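Local atomic coordinates of putative transcriptional regulator (MarR/EmrR family) (Acinetobacter sp. ADP1, PDB entry 3NRV), a protein that probably binds DNA through a winged helix-turn-helix domain and regulates transcription, as a member of the MarR family. Residues 45-50 with 106-111; 85-90 with 97-102. One frame throughout, in Å; residues are numbered along the deposited sequence.

Contact 1. Residues 45-50 with 106-111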
loop_
_atom_site.group_PDB
_atom_site.type_symbol
_atom_site.label_atom_id
_atom_site.label_comp_id
_atom_site.label_asym_id
_atom_site.label_seq_id
_atom_site.Cartn_x
_atom_site.Cartn_y
_atom_site.Cartn_z
ATOM N N ILE C 45 -3.735 9.840 -2.264
ATOM C CA ILE C 45 -4.956 10.358 -2.854
ATOM C C ILE C 45 -4.754 11.730 -3.513
ATOM O O ILE C 45 -5.223 11.967 -4.619
ATOM C CB ILE C 45 -6.079 10.409 -1.815
ATOM C CG1 ILE C 45 -6.530 8.971 -1.534
ATOM C CG2 ILE C 45 -7.232 11.234 -2.339
ATOM C CD1 ILE C 45 -7.466 8.830 -0.345
ATOM N N ILE C 46 -4.059 12.625 -2.819
ATOM C CA ILE C 46 -3.732 13.934 -3.380
ATOM C C ILE C 46 -3.028 13.767 -4.724
ATOM O O ILE C 46 -3.337 14.457 -5.707
ATOM C CB ILE C 46 -2.874 14.750 -2.367
ATOM C CG1 ILE C 46 -3.794 15.312 -1.280
ATOM C CG2 ILE C 46 -2.122 15.884 -3.050
ATOM C CD1 ILE C 46 -3.072 15.630 -0.034
ATOM N N SER C 47 -2.093 12.828 -4.779
ATOM C CA SER C 47 -1.339 12.612 -6.006
ATOM C C SER C 47 -2.246 12.086 -7.133
ATOM O O SER C 47 -2.078 12.439 -8.306
ATOM C CB SER C 47 -0.145 11.686 -5.754
ATOM O OG SER C 47 0.448 11.300 -6.979
ATOM N N VAL C 48 -3.227 11.263 -6.778
ATOM C CA VAL C 48 -4.208 10.807 -7.777
ATOM C C VAL C 48 -5.063 11.976 -8.268
ATOM O O VAL C 48 -5.266 12.140 -9.460
ATOM C CB VAL C 48 -5.125 9.673 -7.269
ATOM C CG1 VAL C 48 -6.280 9.415 -8.261
ATOM C CG2 VAL C 48 -4.318 8.408 -7.063
ATOM N N LEU C 49 -5.527 12.816 -7.349
ATOM C CA LEU C 49 -6.355 13.961 -7.721
ATOM C C LEU C 49 -5.603 14.946 -8.631
ATOM O O LEU C 49 -6.201 15.594 -9.490
ATOM C CB LEU C 49 -6.894 14.670 -6.474
ATOM C CG LEU C 49 -7.813 13.843 -5.561
ATOM C CD1 LEU C 49 -8.229 14.608 -4.362
ATOM C CD2 LEU C 49 -9.047 13.410 -6.348
ATOM N N SER C 50 -4.289 15.052 -8.482
ATOM C CA SER C 50 -3.571 16.014 -9.314
ATOM C C SER C 50 -3.446 15.516 -10.755
ATOM O O SER C 50 -3.186 16.299 -11.664
ATOM C CB SER C 50 -2.176 16.292 -8.748
ATOM O OG SER C 50 -1.292 15.258 -9.128
ATOM N N GLU C 106 -1.358 23.417 -4.035
ATOM C CA GLU C 106 -0.070 23.949 -3.537
ATOM C C GLU C 106 0.677 22.838 -2.801
ATOM O O GLU C 106 1.877 22.650 -2.982
ATOM C CB GLU C 106 -0.302 25.102 -2.570
ATOM C CG GLU C 106 -0.856 26.371 -3.200
ATOM C CD GLU C 106 -1.379 27.328 -2.140
ATOM O OE1 GLU C 106 -1.537 26.897 -0.989
ATOM O OE2 GLU C 106 -1.655 28.501 -2.446
ATOM N N LEU C 107 -0.054 22.087 -1.980
ATOM C CA LEU C 107 0.544 20.950 -1.279
ATOM C C LEU C 107 1.162 19.986 -2.294
ATOM O O LEU C 107 2.328 19.569 -2.167
ATOM C CB LEU C 107 -0.501 20.245 -0.412
ATOM C CG LEU C 107 -0.032 18.970 0.304
ATOM C CD1 LEU C 107 1.228 19.251 1.136
ATOM C CD2 LEU C 107 -1.141 18.409 1.171
ATOM N N TYR C 108 0.404 19.663 -3.338
ATOM C CA TYR C 108 0.922 18.739 -4.338
ATOM C C TYR C 108 2.197 19.286 -4.969
ATOM O O TYR C 108 3.173 18.563 -5.178
ATOM C CB TYR C 108 -0.118 18.440 -5.425
ATOM C CG TYR C 108 0.448 17.529 -6.475
ATOM C CD1 TYR C 108 0.519 16.156 -6.271
ATOM C CD2 TYR C 108 0.962 18.051 -7.662
ATOM C CE1 TYR C 108 1.079 15.316 -7.232
ATOM C CE2 TYR C 108 1.514 17.228 -8.626
ATOM C CZ TYR C 108 1.567 15.867 -8.413
ATOM O OH TYR C 108 2.115 15.071 -9.389
ATOM N N GLU C 109 2.164 20.576 -5.285
ATOM C CA GLU C 109 3.287 21.260 -5.903
ATOM C C GLU C 109 4.531 21.083 -5.038
ATOM O O GLU C 109 5.570 20.671 -5.532
ATOM C CB GLU C 109 2.948 22.747 -6.067
ATOM C CG GLU C 109 4.050 23.604 -6.693
ATOM C CD GLU C 109 3.680 25.094 -6.721
ATOM O OE1 GLU C 109 2.537 25.453 -6.332
ATOM O OE2 GLU C 109 4.533 25.908 -7.127
ATOM N N VAL C 110 4.421 21.361 -3.741
ATOM C CA VAL C 110 5.589 21.230 -2.874
ATOM C C VAL C 110 5.949 19.787 -2.475
ATOM O O VAL C 110 7.126 19.468 -2.335
ATOM C CB VAL C 110 5.531 22.175 -1.623
ATOM C CG1 VAL C 110 5.389 23.641 -2.061
ATOM C CG2 VAL C 110 4.409 21.775 -0.663
ATOM N N ALA C 111 4.962 18.915 -2.282
ATOM C CA ALA C 111 5.260 17.553 -1.819
ATOM C C ALA C 111 5.683 16.625 -2.957
ATOM O O ALA C 111 6.318 15.596 -2.715
ATOM C CB ALA C 111 4.072 16.947 -1.065
HETATM O O HOH W 1 0.712 14.050 -11.589
#

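Contact 2. Residues 85-90 with 97-102. With SO4 (sulfate ion), chain N.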
loop_
_atom_site.group_PDB
_atom_site.type_symbol
_atom_site.label_atom_id
_atom_site.label_comp_id
_atom_site.label_asym_id
_atom_site.label_seq_id
_atom_site.Cartn_x
_atom_site.Cartn_y
_atom_site.Cartn_z
ATOM N N GLU C 85 -12.214 19.356 -2.152
ATOM C CA GLU C 85 -13.613 19.739 -2.037
ATOM C C GLU C 85 -14.412 18.841 -2.974
ATOM O O GLU C 85 -13.890 18.361 -3.989
ATOM C CB GLU C 85 -13.794 21.212 -2.435
ATOM C CG GLU C 85 -13.380 21.455 -3.872
ATOM C CD GLU C 85 -13.319 22.941 -4.252
ATOM O OE1 GLU C 85 -13.452 23.815 -3.362
ATOM O OE2 GLU C 85 -13.135 23.222 -5.456
ATOM N N VAL C 86 -15.668 18.597 -2.620
ATOM C CA VAL C 86 -16.540 17.786 -3.452
ATOM C C VAL C 86 -17.104 18.683 -4.533
ATOM O O VAL C 86 -17.642 19.737 -4.244
ATOM C CB VAL C 86 -17.696 17.171 -2.652
ATOM C CG1 VAL C 86 -18.670 16.452 -3.602
ATOM C CG2 VAL C 86 -17.153 16.208 -1.607
ATOM N N ASN C 87 -16.950 18.273 -5.778
ATOM C CA ASN C 87 -17.480 19.038 -6.893
ATOM C C ASN C 87 -18.727 18.332 -7.403
ATOM O O ASN C 87 -18.642 17.252 -7.974
ATOM C CB ASN C 87 -16.440 19.158 -8.003
ATOM C CG ASN C 87 -16.916 20.016 -9.156
ATOM O OD1 ASN C 87 -18.106 20.321 -9.268
ATOM N ND2 ASN C 87 -15.986 20.412 -10.026
ATOM N N GLY C 88 -19.881 18.946 -7.169
ATOM C CA GLY C 88 -21.151 18.316 -7.486
ATOM C C GLY C 88 -21.456 18.233 -8.966
ATOM O O GLY C 88 -22.200 17.351 -9.401
ATOM N N HIS C 89 -20.867 19.135 -9.748
ATOM C CA HIS C 89 -21.215 19.245 -11.157
ATOM C C HIS C 89 -22.740 19.270 -11.280
ATOM O O HIS C 89 -23.322 18.515 -12.062
ATOM C CB HIS C 89 -20.638 18.073 -11.949
ATOM C CG HIS C 89 -19.152 18.123 -12.100
ATOM N ND1 HIS C 89 -18.508 19.123 -12.796
ATOM C CD2 HIS C 89 -18.181 17.294 -11.651
ATOM C CE1 HIS C 89 -17.205 18.911 -12.766
ATOM N NE2 HIS C 89 -16.981 17.808 -12.074
ATOM N N SER C 90 -23.378 20.127 -10.486
ATOM C CA SER C 90 -24.833 20.175 -10.419
ATOM C C SER C 90 -25.476 20.344 -11.798
ATOM O O SER C 90 -26.459 19.673 -12.123
ATOM C CB SER C 90 -25.282 21.291 -9.476
ATOM O OG SER C 90 -24.726 22.531 -9.873
ATOM N N ALA C 97 -17.516 14.880 -8.474
ATOM C CA ALA C 97 -16.097 14.548 -8.529
ATOM C C ALA C 97 -15.397 15.127 -7.303
ATOM O O ALA C 97 -15.883 16.087 -6.706
ATOM C CB ALA C 97 -15.464 15.092 -9.830
ATOM N N ILE C 98 -14.268 14.538 -6.920
ATOM C CA ILE C 98 -13.453 15.102 -5.842
ATOM C C ILE C 98 -12.345 15.934 -6.501
ATOM O O ILE C 98 -11.683 15.456 -7.431
ATOM C CB ILE C 98 -12.818 13.992 -4.991
ATOM C CG1 ILE C 98 -13.888 13.007 -4.468
ATOM C CG2 ILE C 98 -11.960 14.592 -3.839
ATOM C CD1 ILE C 98 -14.902 13.664 -3.521
ATOM N N ASN C 99 -12.150 17.168 -6.042
ATOM C CA ASN C 99 -11.084 18.025 -6.577
ATOM C C ASN C 99 -10.182 18.585 -5.479
ATOM O O ASN C 99 -10.639 18.867 -4.375
ATOM C CB ASN C 99 -11.657 19.238 -7.320
ATOM C CG ASN C 99 -12.540 18.867 -8.493
ATOM O OD1 ASN C 99 -12.327 17.871 -9.179
ATOM N ND2 ASN C 99 -13.531 19.701 -8.742
ATOM N N LEU C 100 -8.912 18.799 -5.807
ATOM C CA LEU C 100 -8.017 19.535 -4.910
ATOM C C LEU C 100 -8.505 20.977 -4.773
ATOM O O LEU C 100 -8.975 21.564 -5.738
ATOM C CB LEU C 100 -6.593 19.549 -5.476
ATOM C CG LEU C 100 -5.891 18.193 -5.567
ATOM C CD1 LEU C 100 -4.590 18.302 -6.346
ATOM C CD2 LEU C 100 -5.646 17.667 -4.161
ATOM N N THR C 101 -8.424 21.544 -3.584
ATOM C CA THR C 101 -8.634 22.984 -3.456
ATOM C C THR C 101 -7.348 23.669 -3.940
ATOM O O THR C 101 -6.382 22.991 -4.322
ATOM C CB THR C 101 -8.853 23.369 -2.015
ATOM O OG1 THR C 101 -7.732 22.906 -1.250
ATOM C CG2 THR C 101 -10.163 22.742 -1.465
ATOM N N GLU C 102 -7.317 24.998 -3.923
ATOM C CA GLU C 102 -6.073 25.699 -4.239
ATOM C C GLU C 102 -4.957 25.288 -3.266
ATOM O O GLU C 102 -3.816 25.098 -3.671
ATOM C CB GLU C 102 -6.259 27.224 -4.228
ATOM C CG GLU C 102 -5.104 27.978 -4.898
ATOM C CD GLU C 102 -5.252 29.501 -4.828
ATOM O OE1 GLU C 102 -4.748 30.195 -5.744
ATOM O OE2 GLU C 102 -5.869 30.004 -3.860
HETATM S S SO4 N . -12.903 17.102 -12.644
HETATM O O1 SO4 N . -13.998 17.513 -11.758
HETATM O O2 SO4 N . -12.303 15.858 -12.172
HETATM O O3 SO4 N . -13.397 16.933 -14.009
HETATM O O4 SO4 N . -11.871 18.140 -12.660
#

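Contact 1. Residues 45-50 with 106-111
Ile46, Ser47 and Ser50 of helix 40-51 pack against Leu107 and Tyr108 of helix 102-122. This is a helix-helix crossing in a MarR-type winged helix-turn-helix fold. The axes of the two segments pass 10.0 Å apart at an angle of 106°. Ile46 comes first and uses two branches. Its CD1 meets CD2 of Leu107 at 3.6 Å, and these two side chains cross at about a right angle. Its CG2 lies at the edge of the Tyr108 ring and touches Tyr108 CB. Ser47 follows, with its CA 3.8 Å from CE1 of Tyr108. Tyr108 CG stands anti to the backbone N (chi1 178°), on the side of its helix that faces helix 40-51. Ser50 sits over one face of that ring. Its CB makes a CH-pi contact, 3.5 Å from the ring centroid and almost on the normal. The second subunit also reaches this place: Gln5 of that subunit packs on Ser50 and Tyr108. A water is hydrogen-bonded to Tyr108 OH at 2.8 Å and weakly to Ser50 OG. The hydroxyl of Ser50 is displaced toward the ring's rim, with OG 3.0 Å from Tyr108 CZ.

Contact 2. Residues 85-90 with 97-102
His89 and Ala97 meet beside a sulfate ion, probably from the crystallisation liquor, at the turn end of a two-stranded antiparallel ladder. His89 NE2 donates to sulfate O1 at 3.0 Å. Both O1 and Ala97 CB lie in the imidazole plane, at the ring edge. The sulfate is also hydrogen-bonded to Asp54 N and Arg94 NH2. Asn87 OD1 sits above the centre of one face of the same ring. It accepts from His89 N at 3.0 Å, with the donor tilted 33° from the carbonyl plane. This is an Asx turn, formed where the strand gives way to the loop. Asn87 and Ala97 form a hydrogen-bonded pair; Asn87 N reaches Ala97 O at 2.6 Å. Glu85 and Asn99 form another, with Asn99 N to Glu85 O at 2.9 Å. Between them Val86 and Ile98, the non-hydrogen-bonded pair, lie on the face opposite to those four side chains, with Val86 CG2 3.9 Å from Ile98 CD1. The hairpin is the wing of the winged helix. Thr101 N-caps helix 102-122, and its OG1 also bonds Lys82 O. Ile98 packs on Leu49 of helix 40-51 and on Val75 of helix 68-80, and Val86 touches Glu79 of helix 68-80.

In the fold
From the N terminus, the chain reaches residues 45-50 on helix 40-51 first. It then runs through helices 57-64 and 68-80 to strand 84-87. Residues 85-90 open contact 2, and strand 97-100 closes this short hairpin loop. Helix 102-122 follows directly, and its residues 106-111 close the longer loop of contact 1. Contact 2 therefore lies wholly within the span of contact 1. The two centres are about 14 Å apart, yet the contacts touch. Leu49 CD2 packs on Ile98 O at 3.5 Å, and Leu100 meets Ser50. Helix 40-51 is thus shared: the wing packs against it, and so does helix 102-122.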